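Local coordinates for NAD(P)-dependent oxidoreductase (Pseudomonas putida, PDB 7A3W), which catalyses NADPH-dependent reduction of imines, and also carries out conjugate reduction and reductive amination, at the interface of chains A and B. Numbering follows the deposited sequence. Chains: chain A/B, NAD(P)-dependent oxidoreductase.

The interface of chains A and B. Residues chain A 230, 272, 289-290, 293; chain B 189, 192-193, 196.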
loop_
_atom_site.group_PDB
_atom_site.type_symbol
_atom_site.label_atom_id
_atom_site.label_comp_id
_atom_site.label_asym_id
_atom_site.label_seq_id
_atom_site.Cartn_x
_atom_site.Cartn_y
_atom_site.Cartn_z
ATOM N N ILE A 230 4.344 -12.140 -12.956
ATOM C CA ILE A 230 3.119 -12.114 -13.801
ATOM C C ILE A 230 3.549 -11.993 -15.275
ATOM O O ILE A 230 2.997 -12.726 -16.109
ATOM C CB ILE A 230 2.159 -10.999 -13.343
ATOM C CG1 ILE A 230 1.621 -11.284 -11.930
ATOM C CG2 ILE A 230 1.035 -10.818 -14.349
ATOM C CD1 ILE A 230 1.078 -10.083 -11.189
ATOM N N TYR A 272 -9.522 -13.173 -2.640
ATOM C CA TYR A 272 -8.667 -13.373 -3.833
ATOM C C TYR A 272 -7.798 -14.612 -3.598
ATOM O O TYR A 272 -7.626 -15.404 -4.532
ATOM C CB TYR A 272 -7.831 -12.127 -4.136
ATOM C CG TYR A 272 -8.645 -10.928 -4.558
ATOM C CD1 TYR A 272 -9.958 -11.077 -4.976
ATOM C CD2 TYR A 272 -8.099 -9.656 -4.569
ATOM C CE1 TYR A 272 -10.718 -9.991 -5.377
ATOM C CE2 TYR A 272 -8.851 -8.551 -4.960
ATOM C CZ TYR A 272 -10.167 -8.720 -5.363
ATOM O OH TYR A 272 -10.925 -7.652 -5.771
ATOM N N LEU A 289 -2.413 -14.826 -7.691
ATOM C CA LEU A 289 -3.753 -14.202 -7.502
ATOM C C LEU A 289 -4.154 -13.415 -8.762
ATOM O O LEU A 289 -5.332 -13.397 -9.091
ATOM C CB LEU A 289 -3.723 -13.283 -6.282
ATOM C CG LEU A 289 -4.234 -13.912 -4.987
ATOM C CD1 LEU A 289 -3.495 -15.200 -4.635
ATOM C CD2 LEU A 289 -4.105 -12.906 -3.873
ATOM N N PHE A 290 -3.195 -12.814 -9.456
ATOM C CA PHE A 290 -3.451 -12.044 -10.698
ATOM C C PHE A 290 -4.151 -12.948 -11.707
ATOM O O PHE A 290 -5.118 -12.497 -12.323
ATOM C CB PHE A 290 -2.148 -11.522 -11.289
ATOM C CG PHE A 290 -2.344 -10.696 -12.532
ATOM C CD1 PHE A 290 -2.357 -11.296 -13.774
ATOM C CD2 PHE A 290 -2.458 -9.315 -12.459
ATOM C CE1 PHE A 290 -2.498 -10.529 -14.922
ATOM C CE2 PHE A 290 -2.616 -8.555 -13.606
ATOM C CZ PHE A 290 -2.626 -9.163 -14.841
ATOM N N MET A 293 -7.673 -13.800 -10.592
ATOM C CA MET A 293 -8.505 -12.574 -10.664
ATOM C C MET A 293 -8.825 -12.184 -12.101
ATOM O O MET A 293 -9.940 -11.663 -12.351
ATOM C CB MET A 293 -7.757 -11.413 -10.004
ATOM C CG MET A 293 -7.740 -11.510 -8.494
ATOM S SD MET A 293 -6.498 -10.383 -7.820
ATOM C CE MET A 293 -7.409 -8.850 -7.960
ATOM N N ALA B 189 -3.402 -6.626 -2.378
ATOM C CA ALA B 189 -4.642 -6.981 -3.095
ATOM C C ALA B 189 -5.120 -5.765 -3.913
ATOM O O ALA B 189 -5.562 -5.945 -5.083
ATOM C CB ALA B 189 -5.685 -7.457 -2.145
ATOM N N LEU B 192 -3.006 -5.519 -7.071
ATOM C CA LEU B 192 -3.464 -6.543 -8.042
ATOM C C LEU B 192 -4.750 -6.054 -8.702
ATOM O O LEU B 192 -4.869 -6.190 -9.928
ATOM C CB LEU B 192 -3.725 -7.876 -7.330
ATOM C CG LEU B 192 -2.484 -8.580 -6.810
ATOM C CD1 LEU B 192 -2.873 -9.686 -5.833
ATOM C CD2 LEU B 192 -1.680 -9.113 -7.980
ATOM N N GLU B 193 -5.683 -5.547 -7.909
ATOM C CA GLU B 193 -6.985 -5.036 -8.412
ATOM C C GLU B 193 -6.752 -3.940 -9.475
ATOM O O GLU B 193 -7.377 -3.989 -10.540
ATOM C CB GLU B 193 -7.774 -4.564 -7.207
ATOM C CG GLU B 193 -9.188 -4.202 -7.524
ATOM C CD GLU B 193 -10.079 -4.165 -6.288
ATOM O OE1 GLU B 193 -10.084 -5.175 -5.518
ATOM O OE2 GLU B 193 -10.777 -3.165 -6.102
ATOM N N VAL B 196 -4.963 -5.446 -12.682
ATOM C CA VAL B 196 -5.965 -6.155 -13.520
ATOM C C VAL B 196 -6.751 -5.122 -14.335
ATOM O O VAL B 196 -6.868 -5.310 -15.570
ATOM C CB VAL B 196 -6.855 -7.083 -12.689
ATOM C CG1 VAL B 196 -8.060 -7.539 -13.488
ATOM C CG2 VAL B 196 -6.069 -8.273 -12.167
#
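A:Met293 and B:Leu192 meet crosswise in the middle of this patch, the thioether lying across the base of the leucine. Sulfur SD of A:Met293 sits 3.8 Å from CB of B:Leu192. Beyond it the methionine chain bends at its last torsion (chi3 78°), which turns its methyl onto the backbone of helix 173-200 of chain B. There CE of A:Met293 lies 3.7 Å from the amide N of B:Glu193. The same methyl lies over one face of the A:Tyr272 ring, toward the rim, so the methionine fills the angle between the tyrosine and the partner helix.

The two methyls of B:Leu192 fork between neighbours on helix 289-293 of chain A. CD1 touches CB of A:Leu289 at 3.7 Å and also meets its CD2, the two leucines set nearly perpendicular, while CD2 reaches toward CB of A:Phe290. One turn further along, B:Val196 and A:Phe290 run alongside each other, pointing opposite ways: methyl CG2 of the valine rests 3.8 Å from CE2 of the ring, on its CD2-CE2 side. With CG anti to the backbone N (chi1 -178°), the phenylalanine points its ring toward the valine, and CG2 of A:Ile230, from helix 205-232 of the same chain, backs one ring face.

Beside the apolar contacts, the phenol OH of A:Tyr272 donates a hydrogen bond of 2.6 Å to carboxylate oxygen OE1 of B:Glu193. This oxygen lies at the ring edge, in the phenol plane, but the hydroxyl comes from above the carboxylate plane, 42° out of it, and the two planes are steeply inclined to each other. B:Ala189, one turn back, sets CB beside CD2 of the ring.

The apolar core and its tyrosine-glutamate bond join helices 264-278 and 289-293, near the C-terminus of chain A, to helix 173-200 of chain B; the two-fold twin does the reverse, consistent with the intertwined dimer typical of imine reductases.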